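Local atomic coordinates of NDP-N-acetyl-D-galactosaminuronic acid dehydrogenase (Methanosarcina mazei Go1, PDB entry 3G79), a protein that probably oxidises UDP-N-acetyl-D-mannosamine to the corresponding uronic acid, consuming two NAD(+) per sugar, as a member of the UDP-glucose/GDP-mannose dehydrogenase family. Residues A[242-253]-A[280-288]. Numbering follows the deposited sequence.
Sequences RDLQIAAINQLA and RAVLWPGAG
Leu-283 and Pro-285 pack against Ile-249 and its neighbours on the long helix 228-258, where the irregular chain 280-288 runs across one side of that helix in the helical central domain of the UDP-glucose/GDP-mannose dehydrogenase family. With Gly-286 and Gly-288 the loop enters a glycine-rich segment, probably the one that in this family precedes the catalytic cysteine. Apolar contact dominates. The isobutyl group of Leu-283 enters between Arg-242, Gln-245 and Ile-246: CD1 of Leu-283 meets CG1 of Ile-246 at 3.7 Å and also lies over one face of the Arg-242 guanidinium, displaced from its centre to the border of the group. The Arg-242 chain bends at chi3 (-84°), and NH2 reaches CD2 of Leu-283 at 3.7 Å. One turn further along, Ile-249 divides its branches between two residues of the loop. Its CG2 touches CG1 of Val-282 at 3.7 Å, whereas CD1 lies against the Trp-284 carbonyl. The Pro-285 ring continues the apolar strip, its CB 3.9 Å from CB of Ala-253, and Tyr-264 of helix 263-271 also touches this proline.

The main polar link is the direct hydrogen bond of Asn-250; a water also accepts from Leu-283 N (3.0 Å), though its other leg, to Gln-245 O, is doubtfully short. With CG beside its own backbone N (chi1 -85°), the Asn-250 amide places OD1 within reach of Gly-286 N, while ND2 is hydrogen-bonded to OD1 of Asn-329 on helix 321-345. An alanine here is likely to leave the Gly-286 N-H without its acceptor and to cut this side-chain link between the loop and helix 321-345. The Asn-250 OD1 atom accepts the N-H of Gly-286 at an N to OD1 distance of 2.8 Å along a bent path, the angle at the hydrogen being 140°, with the donor tilted slightly from the carbonyl plane.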
# COMPACT_ATOMS: atom_id res chain seq x y z
N ARG A 242 0.89 -5.83 4.28
CA ARG A 242 2.23 -6.10 3.71
C ARG A 242 2.11 -7.14 2.60
O ARG A 242 2.59 -6.91 1.50
CB ARG A 242 3.30 -6.55 4.76
CG ARG A 242 4.56 -7.20 4.12
CD ARG A 242 5.86 -7.18 4.95
NE ARG A 242 6.52 -5.90 4.74
CZ ARG A 242 7.77 -5.72 4.31
NH1 ARG A 242 8.58 -6.76 4.07
NH2 ARG A 242 8.20 -4.48 4.14
N ASP A 243 1.43 -8.25 2.89
CA ASP A 243 1.22 -9.31 1.93
C ASP A 243 0.57 -8.78 0.67
O ASP A 243 0.96 -9.10 -0.43
CB ASP A 243 0.39 -10.44 2.56
CG ASP A 243 0.25 -11.63 1.64
OD1 ASP A 243 1.22 -11.97 0.94
OD2 ASP A 243 -0.83 -12.23 1.61
N LEU A 244 -0.42 -7.93 0.84
CA LEU A 244 -1.03 -7.24 -0.29
C LEU A 244 -0.08 -6.31 -1.05
O LEU A 244 -0.13 -6.28 -2.29
CB LEU A 244 -2.29 -6.50 0.15
CG LEU A 244 -2.91 -5.61 -0.93
CD1 LEU A 244 -3.50 -6.43 -2.10
CD2 LEU A 244 -3.96 -4.73 -0.34
N GLN A 245 0.80 -5.57 -0.35
CA GLN A 245 1.72 -4.71 -1.12
C GLN A 245 2.67 -5.53 -1.98
O GLN A 245 3.12 -5.09 -3.06
CB GLN A 245 2.45 -3.59 -0.32
CG GLN A 245 2.93 -3.90 1.04
CD GLN A 245 3.22 -2.68 1.98
OE1 GLN A 245 3.06 -2.80 3.22
NE2 GLN A 245 3.67 -1.53 1.42
N ILE A 246 2.92 -6.75 -1.52
CA ILE A 246 3.83 -7.61 -2.23
C ILE A 246 3.10 -8.20 -3.41
O ILE A 246 3.65 -8.36 -4.50
CB ILE A 246 4.35 -8.72 -1.33
CG1 ILE A 246 5.45 -8.18 -0.41
CG2 ILE A 246 4.85 -9.97 -2.16
CD1 ILE A 246 5.73 -9.15 0.77
N ALA A 247 1.85 -8.55 -3.21
CA ALA A 247 1.13 -9.13 -4.29
C ALA A 247 0.93 -8.06 -5.36
O ALA A 247 1.03 -8.38 -6.54
CB ALA A 247 -0.17 -9.75 -3.84
N ALA A 248 0.76 -6.80 -4.93
CA ALA A 248 0.71 -5.63 -5.84
C ALA A 248 1.84 -5.49 -6.83
O ALA A 248 1.55 -5.33 -8.04
CB ALA A 248 0.55 -4.30 -5.09
N ILE A 249 3.11 -5.49 -6.36
CA ILE A 249 4.19 -5.29 -7.33
C ILE A 249 4.38 -6.57 -8.12
O ILE A 249 4.71 -6.49 -9.30
CB ILE A 249 5.62 -4.92 -6.80
CG1 ILE A 249 5.68 -4.96 -5.31
CG2 ILE A 249 6.29 -3.68 -7.56
CD1 ILE A 249 5.84 -6.36 -4.85
N ASN A 250 4.24 -7.71 -7.44
CA ASN A 250 4.43 -8.99 -8.09
C ASN A 250 3.54 -8.98 -9.29
O ASN A 250 3.96 -9.32 -10.38
CB ASN A 250 4.08 -10.17 -7.15
CG ASN A 250 5.24 -10.56 -6.26
OD1 ASN A 250 6.40 -10.23 -6.54
ND2 ASN A 250 4.95 -11.30 -5.19
N GLN A 251 2.31 -8.56 -9.07
CA GLN A 251 1.33 -8.41 -10.14
C GLN A 251 1.79 -7.44 -11.23
O GLN A 251 1.57 -7.70 -12.42
CB GLN A 251 0.02 -7.92 -9.55
CG GLN A 251 -0.91 -7.32 -10.56
CD GLN A 251 -1.83 -8.33 -11.15
OE1 GLN A 251 -1.43 -9.44 -11.55
NE2 GLN A 251 -3.11 -7.94 -11.25
N LEU A 252 2.43 -6.36 -10.85
CA LEU A 252 2.79 -5.37 -11.85
C LEU A 252 3.93 -5.98 -12.66
O LEU A 252 4.00 -5.79 -13.88
CB LEU A 252 3.22 -4.06 -11.20
CG LEU A 252 3.13 -2.68 -11.82
CD1 LEU A 252 4.53 -2.10 -11.74
CD2 LEU A 252 2.45 -2.55 -13.24
N ALA A 253 4.76 -6.77 -11.97
CA ALA A 253 5.82 -7.51 -12.62
C ALA A 253 5.25 -8.42 -13.72
O ALA A 253 5.70 -8.35 -14.84
CB ALA A 253 6.69 -8.29 -11.59
N ARG A 280 3.21 5.56 -2.21
CA ARG A 280 2.59 4.29 -2.52
C ARG A 280 3.35 3.18 -1.84
O ARG A 280 2.95 2.03 -1.87
CB ARG A 280 2.54 4.09 -4.03
CG ARG A 280 1.23 4.56 -4.63
CD ARG A 280 1.34 5.74 -5.58
NE ARG A 280 1.15 6.99 -4.89
CZ ARG A 280 0.36 7.99 -5.28
NH1 ARG A 280 -0.35 7.91 -6.38
NH2 ARG A 280 0.28 9.09 -4.53
N ALA A 281 4.47 3.55 -1.20
CA ALA A 281 5.30 2.63 -0.40
C ALA A 281 5.54 1.28 -1.08
O ALA A 281 5.33 0.24 -0.49
CB ALA A 281 4.72 2.46 0.99
N VAL A 282 6.02 1.34 -2.31
CA VAL A 282 6.17 0.19 -3.22
C VAL A 282 7.33 -0.74 -2.85
O VAL A 282 8.51 -0.34 -2.86
CB VAL A 282 6.39 0.66 -4.68
CG1 VAL A 282 6.34 -0.51 -5.64
CG2 VAL A 282 5.35 1.64 -5.08
N LEU A 283 6.98 -1.99 -2.59
CA LEU A 283 7.97 -3.00 -2.27
C LEU A 283 8.62 -3.58 -3.54
O LEU A 283 8.64 -2.93 -4.60
CB LEU A 283 7.32 -4.10 -1.40
CG LEU A 283 6.69 -3.58 -0.07
CD1 LEU A 283 5.96 -4.65 0.74
CD2 LEU A 283 7.77 -2.90 0.81
N TRP A 284 9.12 -4.80 -3.43
CA TRP A 284 9.95 -5.43 -4.44
C TRP A 284 9.28 -6.75 -4.79
O TRP A 284 8.76 -7.44 -3.91
CB TRP A 284 11.34 -5.70 -3.88
CG TRP A 284 12.06 -4.43 -3.49
CD1 TRP A 284 12.03 -3.81 -2.25
CD2 TRP A 284 12.89 -3.63 -4.32
NE1 TRP A 284 12.83 -2.68 -2.26
CE2 TRP A 284 13.37 -2.54 -3.51
CE3 TRP A 284 13.33 -3.73 -5.64
CZ2 TRP A 284 14.24 -1.57 -4.01
CZ3 TRP A 284 14.19 -2.77 -6.13
CH2 TRP A 284 14.64 -1.70 -5.32
N PRO A 285 9.21 -7.06 -6.08
CA PRO A 285 8.56 -8.29 -6.57
C PRO A 285 9.56 -9.46 -6.46
O PRO A 285 10.76 -9.20 -6.27
CB PRO A 285 8.23 -7.95 -8.05
CG PRO A 285 9.35 -6.95 -8.44
CD PRO A 285 9.71 -6.19 -7.17
N GLY A 286 9.11 -10.72 -6.58
CA GLY A 286 9.98 -11.88 -6.28
C GLY A 286 9.40 -13.29 -6.44
O GLY A 286 8.26 -13.48 -6.80
N ALA A 287 10.21 -14.29 -6.12
CA ALA A 287 9.87 -15.69 -6.34
C ALA A 287 8.79 -16.18 -5.41
O ALA A 287 8.30 -17.28 -5.59
CB ALA A 287 11.11 -16.57 -6.19
N GLY A 288 8.38 -15.39 -4.43
CA GLY A 288 7.26 -15.78 -3.60
C GLY A 288 7.35 -15.28 -2.19
O GLY A 288 8.31 -14.63 -1.85
O HOH W 1 4.20 -2.82 -3.43